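HTPA Reductase (Selaginella moellendorffii, PDB 5U5N) catalyses the NAD(P)H-dependent reduction of 4-hydroxy-tetrahydrodipicolinate to tetrahydrodipicolinate, a step of lysine biosynthesis by the diaminopimelate pathway. Local coordinates at the interface of chains A and B. Sequence-based numbering; all coordinates share one arbitrary frame. Chains: chain A/B, HTPA Reductase.

Two patches of one dimer interface divide the work of assembly between polar and apolar contacts. The centres of their C-alpha atoms lie about 17 Å apart, and helix 131-146 of chain A runs through both, giving A:Gln132 to contact 1 and its next turns to contact 2. Contact 1 pairs the end of one strand 229-238 with the start of the other and adds hydrogen bonds; contact 2 packs a phenylalanine of chain B against helices 131-146 and 269-274 of chain A. Two-fold symmetry repeats each patch with the chains exchanged, so polar and apolar contacts recur on both sides of the two-fold axis.

Contact 1: the interface of chains A and B. Residues chain A 132, 236-238, 241-242; chain B 154, 226, 228-229.
Backbone pairing sets the register of the two chains here. A:Val237 and B:Val229 form an antiparallel bridge, and beside it the amide N of A:Cys238 donates to the carbonyl O of B:Thr228 at 2.9 Å. The donor approaches in the carbonyl plane, with a C=O...N angle of 160°.

Side-chain hydrogen bonds converge on the carboxylate of B:Asp226, whose two oxygens have separate tasks. OD2 uses its syn lone pair to accept from the hydroxyl OG of A:Ser241, a short bond of 2.5 Å. OD1 faces its own chain and takes two donors from above the carboxylate plane, the amide N of B:Thr228 at 3.1 Å and its hydroxyl OG1 at 2.7 Å. The threonine can offer both because OG1 sits between the backbone N and the carbonyl carbon (chi1 63°). A:Ser241 is the first residue of helix 241-259, so the helix start would probably favour the negative carboxylate. An alanine in place of B:Asp226 would remove the acceptor for A:Ser241 and would probably leave the B:Thr228 turn less firmly fixed.

A water joins the two groups of bonds: it lies 2.8 Å from the carbonyl O of A:Cys238 and also bonds the amide N of A:Ile242 and OG1 of B:Thr228.

Apolar and face contacts flank this network. A:Ile242 and B:Val229 cross at about a right angle, CB of the former 3.7 Å from CG2 of the latter. Further along, the phenol tip of B:Tyr154 rests over the amide of A:Gln132, OH 3.2 Å from CD. Amide and ring planes are only 24° apart, and the bend of the glutamine at chi2 helps turn its amide towards the phenol.

In the fold, the patch lies where strand 229-238 of chain A ends before helix 241-259 and the same strand of chain B begins, so the two strands pair side by side, antiparallel, and the sheet continues across the interface.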
loop_
_atom_site.group_PDB
_atom_site.type_symbol
_atom_site.label_atom_id
_atom_site.label_comp_id
_atom_site.label_asym_id
_atom_site.label_seq_id
_atom_site.Cartn_x
_atom_site.Cartn_y
_atom_site.Cartn_z
ATOM N N GLN A 132 -5.461 -2.647 -10.968
ATOM C CA GLN A 132 -4.884 -3.026 -9.658
ATOM C C GLN A 132 -3.510 -2.400 -9.490
ATOM O O GLN A 132 -3.118 -2.027 -8.358
ATOM C CB GLN A 132 -4.818 -4.548 -9.494
ATOM C CG GLN A 132 -6.188 -5.202 -9.309
ATOM C CD GLN A 132 -7.011 -5.295 -10.604
ATOM O OE1 GLN A 132 -6.474 -5.089 -11.707
ATOM N NE2 GLN A 132 -8.310 -5.616 -10.468
ATOM N N ASN A 236 3.548 -7.956 -10.368
ATOM C CA ASN A 236 4.010 -8.774 -11.463
ATOM C C ASN A 236 2.828 -9.074 -12.382
ATOM O O ASN A 236 1.855 -9.684 -11.937
ATOM C CB ASN A 236 4.577 -10.082 -10.922
ATOM C CG ASN A 236 5.884 -9.903 -10.187
ATOM O OD1 ASN A 236 6.509 -8.826 -10.200
ATOM N ND2 ASN A 236 6.329 -10.980 -9.571
ATOM N N VAL A 237 2.919 -8.644 -13.651
ATOM C CA VAL A 237 1.895 -8.875 -14.645
ATOM C C VAL A 237 2.429 -9.749 -15.774
ATOM O O VAL A 237 3.512 -9.460 -16.299
ATOM C CB VAL A 237 1.413 -7.551 -15.253
ATOM C CG1 VAL A 237 0.487 -7.786 -16.464
ATOM C CG2 VAL A 237 0.684 -6.755 -14.181
ATOM N N CYS A 238 1.670 -10.794 -16.126
ATOM C CA CYS A 238 1.994 -11.694 -17.193
ATOM C C CYS A 238 0.946 -11.459 -18.300
ATOM O O CYS A 238 -0.250 -11.587 -18.037
ATOM C CB CYS A 238 1.927 -13.157 -16.736
ATOM S SG CYS A 238 3.292 -13.755 -15.695
ATOM N N SER A 241 -4.079 -9.884 -19.714
ATOM C CA SER A 241 -5.359 -10.073 -19.069
ATOM C C SER A 241 -5.714 -8.949 -18.089
ATOM O O SER A 241 -6.876 -8.555 -18.044
ATOM C CB SER A 241 -5.450 -11.469 -18.430
ATOM O OG SER A 241 -5.986 -11.389 -17.147
ATOM N N ILE A 242 -4.735 -8.373 -17.380
ATOM C CA ILE A 242 -5.055 -7.285 -16.437
ATOM C C ILE A 242 -5.590 -6.049 -17.172
ATOM O O ILE A 242 -6.449 -5.344 -16.639
ATOM C CB ILE A 242 -3.859 -6.888 -15.532
ATOM C CG1 ILE A 242 -4.338 -6.052 -14.337
ATOM C CG2 ILE A 242 -2.760 -6.166 -16.289
ATOM C CD1 ILE A 242 -3.247 -5.588 -13.418
ATOM N N TYR B 154 -9.806 -11.681 -6.403
ATOM C CA TYR B 154 -8.416 -12.126 -6.196
ATOM C C TYR B 154 -8.352 -13.077 -5.023
ATOM O O TYR B 154 -9.259 -13.101 -4.232
ATOM C CB TYR B 154 -7.468 -10.939 -5.971
ATOM C CG TYR B 154 -7.012 -10.236 -7.241
ATOM C CD1 TYR B 154 -7.934 -9.830 -8.213
ATOM C CD2 TYR B 154 -5.668 -9.981 -7.481
ATOM C CE1 TYR B 154 -7.522 -9.196 -9.392
ATOM C CE2 TYR B 154 -5.243 -9.350 -8.643
ATOM C CZ TYR B 154 -6.177 -8.945 -9.598
ATOM O OH TYR B 154 -5.782 -8.296 -10.760
ATOM N N ASP B 226 -7.152 -15.643 -12.709
ATOM C CA ASP B 226 -6.479 -16.393 -13.767
ATOM C C ASP B 226 -4.999 -16.670 -13.483
ATOM O O ASP B 226 -4.313 -17.302 -14.288
ATOM C CB ASP B 226 -6.694 -15.715 -15.125
ATOM C CG ASP B 226 -6.002 -14.349 -15.271
ATOM O OD1 ASP B 226 -5.373 -13.800 -14.309
ATOM O OD2 ASP B 226 -6.114 -13.825 -16.424
ATOM N N THR B 228 -2.506 -14.644 -13.553
ATOM C CA THR B 228 -1.554 -13.830 -14.327
ATOM C C THR B 228 -1.104 -12.552 -13.621
ATOM O O THR B 228 -0.152 -11.914 -14.110
ATOM C CB THR B 228 -2.110 -13.424 -15.717
ATOM O OG1 THR B 228 -3.261 -12.600 -15.547
ATOM C CG2 THR B 228 -2.440 -14.641 -16.521
ATOM N N VAL B 229 -1.780 -12.148 -12.539
ATOM C CA VAL B 229 -1.385 -10.965 -11.772
ATOM C C VAL B 229 -1.041 -11.394 -10.344
ATOM O O VAL B 229 -1.864 -12.014 -9.654
ATOM C CB VAL B 229 -2.505 -9.911 -11.705
ATOM C CG1 VAL B 229 -2.013 -8.628 -11.052
ATOM C CG2 VAL B 229 -3.069 -9.620 -13.097
HETATM O O HOH W 1 -2.193 -9.916 -16.817
#

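Contact 2: the interface of chains A and B. Residues chain A 135-136, 138-139, 142, 270, 273-274; chain B 139, 143, 146-147, 150.
Apolar packing dominates this patch. B:Phe147 has 106 Å² of its surface hidden by chain A, and its ring is at the centre. The residue follows helix 131-146 of chain B, and its ring, with CG anti to the carbonyl carbon (chi1 -48°), is laid against two helices of the partner. Chain A meets one face: CB of A:Leu273 lies over the CD1 side at 3.3 Å from CD1, a tight fit, and the methyl of A:Ala135 over the CD2 side at 3.7 Å from CD2. Towards the rim, CE1 approaches the CG2 branch of A:Ile270, and the tip atom CZ touches CB of A:Ala138 at 3.9 Å. Small alanines on helix 131-146 thus let the ring come close to that helix. B:Gln146 of the ring's own chain backs the other face, its CB 3.6 Å above the plane over the ring centre, and CG of B:Met143 lies at the edge. Nearby, the CD2 branch of A:Leu273 reaches the methyl of B:Ala150.

A second apolar group joins the two copies of helix 131-146. B:Met143 runs with CG anti to the backbone N (chi1 -167°) and is extended at chi2, which carries its thioether SD to 3.6 Å from the carbonyl O of A:Ala135, a contact and not a hydrogen bond; the bend at chi3 turns only the terminal methyl. Its CB meets the methyl of A:Ala139 at 3.8 Å. At the far margin CD1 of A:Ile142 touches CG of B:Gln146.

The polar ends make no bond across; the aliphatic parts of A:Glu274 and B:Gln146 do the packing. Carboxylate and amide lie side by side and point the same way, planes 63° apart, with OE2 of A:Glu274 3.9 Å from NE2 of B:Gln146, too long for a bond.

No hydrogen bond crosses the patch, so shape and apolar burial do the holding. Seating the phenylalanine of one subunit against helices 131-146 and 269-274 of the other helps lock the dimer that this plant reductase forms.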
loop_
_atom_site.group_PDB
_atom_site.type_symbol
_atom_site.label_atom_id
_atom_site.label_comp_id
_atom_site.label_asym_id
_atom_site.label_seq_id
_atom_site.Cartn_x
_atom_site.Cartn_y
_atom_site.Cartn_z
ATOM N N ALA A 135 -4.158 1.251 -8.653
ATOM C CA ALA A 135 -4.545 1.426 -7.241
ATOM C C ALA A 135 -3.351 1.434 -6.299
ATOM O O ALA A 135 -3.332 2.234 -5.329
ATOM C CB ALA A 135 -5.538 0.345 -6.802
ATOM N N PHE A 136 -2.397 0.533 -6.553
ATOM C CA PHE A 136 -1.176 0.438 -5.758
ATOM C C PHE A 136 -0.335 1.697 -5.894
ATOM O O PHE A 136 0.151 2.239 -4.897
ATOM C CB PHE A 136 -0.324 -0.764 -6.183
ATOM C CG PHE A 136 1.060 -0.739 -5.626
ATOM C CD1 PHE A 136 1.236 -0.847 -4.230
ATOM C CD2 PHE A 136 2.185 -0.590 -6.447
ATOM C CE1 PHE A 136 2.506 -0.812 -3.664
ATOM C CE2 PHE A 136 3.467 -0.579 -5.878
ATOM C CZ PHE A 136 3.624 -0.676 -4.480
ATOM N N ALA A 138 -1.331 4.631 -6.690
ATOM C CA ALA A 138 -1.973 5.830 -6.196
ATOM C C ALA A 138 -2.054 5.839 -4.673
ATOM O O ALA A 138 -2.109 6.935 -4.047
ATOM C CB ALA A 138 -3.345 5.990 -6.794
ATOM N N ALA A 139 -2.050 4.628 -4.100
ATOM C CA ALA A 139 -1.993 4.452 -2.653
ATOM C C ALA A 139 -0.657 4.930 -2.163
ATOM O O ALA A 139 -0.610 5.783 -1.263
ATOM C CB ALA A 139 -2.171 2.989 -2.280
ATOM N N ILE A 142 -0.434 8.652 -2.050
ATOM C CA ILE A 142 -1.207 9.252 -0.972
ATOM C C ILE A 142 -0.429 9.066 0.338
ATOM O O ILE A 142 -0.180 10.045 1.073
ATOM C CB ILE A 142 -2.606 8.651 -0.861
ATOM C CG1 ILE A 142 -3.462 9.138 -2.030
ATOM C CG2 ILE A 142 -3.261 9.077 0.441
ATOM C CD1 ILE A 142 -4.656 8.246 -2.282
ATOM N N ILE A 270 -8.464 6.149 -12.086
ATOM C CA ILE A 270 -8.633 6.437 -10.632
ATOM C C ILE A 270 -10.128 6.567 -10.323
ATOM O O ILE A 270 -10.621 6.011 -9.344
ATOM C CB ILE A 270 -7.968 7.775 -10.198
ATOM C CG1 ILE A 270 -6.464 7.780 -10.474
ATOM C CG2 ILE A 270 -8.268 8.120 -8.729
ATOM C CD1 ILE A 270 -5.657 6.763 -9.736
ATOM N N LEU A 273 -11.703 3.186 -10.162
ATOM C CA LEU A 273 -11.372 2.512 -8.882
ATOM C C LEU A 273 -12.258 3.034 -7.734
ATOM O O LEU A 273 -12.796 2.267 -6.960
ATOM C CB LEU A 273 -9.888 2.679 -8.566
ATOM C CG LEU A 273 -8.963 1.822 -9.428
ATOM C CD1 LEU A 273 -7.529 2.326 -9.405
ATOM C CD2 LEU A 273 -8.996 0.351 -9.024
ATOM N N GLU A 274 -12.421 4.349 -7.682
ATOM C CA GLU A 274 -13.266 5.011 -6.686
ATOM C C GLU A 274 -14.731 4.584 -6.761
ATOM O O GLU A 274 -15.400 4.537 -5.754
ATOM C CB GLU A 274 -13.164 6.538 -6.794
ATOM C CG GLU A 274 -11.876 7.142 -6.257
ATOM C CD GLU A 274 -11.624 8.559 -6.760
ATOM O OE1 GLU A 274 -12.130 8.906 -7.863
ATOM O OE2 GLU A 274 -10.890 9.324 -6.106
ATOM N N ALA B 139 -1.321 2.764 4.426
ATOM C CA ALA B 139 -1.391 2.753 2.964
ATOM C C ALA B 139 -2.446 1.762 2.514
ATOM O O ALA B 139 -3.347 2.115 1.780
ATOM C CB ALA B 139 -0.052 2.372 2.339
ATOM N N MET B 143 -5.731 2.803 0.488
ATOM C CA MET B 143 -6.119 2.073 -0.714
ATOM C C MET B 143 -7.533 1.497 -0.556
ATOM O O MET B 143 -8.392 1.700 -1.419
ATOM C CB MET B 143 -5.096 0.971 -1.025
ATOM C CG MET B 143 -5.250 0.385 -2.425
ATOM S SD MET B 143 -3.773 -0.501 -3.049
ATOM C CE MET B 143 -3.798 -1.987 -2.073
ATOM N N GLN B 146 -10.229 4.505 -0.511
ATOM C CA GLN B 146 -10.351 5.202 -1.795
ATOM C C GLN B 146 -10.925 4.252 -2.856
ATOM O O GLN B 146 -11.686 4.680 -3.683
ATOM C CB GLN B 146 -8.999 5.732 -2.308
ATOM C CG GLN B 146 -8.343 6.909 -1.611
ATOM C CD GLN B 146 -9.296 8.031 -1.358
ATOM O OE1 GLN B 146 -9.445 8.480 -0.219
ATOM N NE2 GLN B 146 -9.981 8.479 -2.402
ATOM N N PHE B 147 -10.524 2.990 -2.844
ATOM C CA PHE B 147 -10.737 2.054 -3.962
ATOM C C PHE B 147 -11.414 0.759 -3.501
ATOM O O PHE B 147 -10.869 -0.321 -3.704
ATOM C CB PHE B 147 -9.389 1.721 -4.665
ATOM C CG PHE B 147 -8.528 2.930 -4.990
ATOM C CD1 PHE B 147 -9.077 4.042 -5.616
ATOM C CD2 PHE B 147 -7.166 2.953 -4.671
ATOM C CE1 PHE B 147 -8.284 5.165 -5.905
ATOM C CE2 PHE B 147 -6.385 4.074 -4.949
ATOM C CZ PHE B 147 -6.942 5.182 -5.568
ATOM N N ALA B 150 -11.415 -3.115 -5.169
ATOM C CA ALA B 150 -10.442 -3.072 -6.292
ATOM C C ALA B 150 -9.796 -4.400 -6.637
ATOM O O ALA B 150 -9.410 -4.608 -7.811
ATOM C CB ALA B 150 -9.357 -1.998 -6.087
#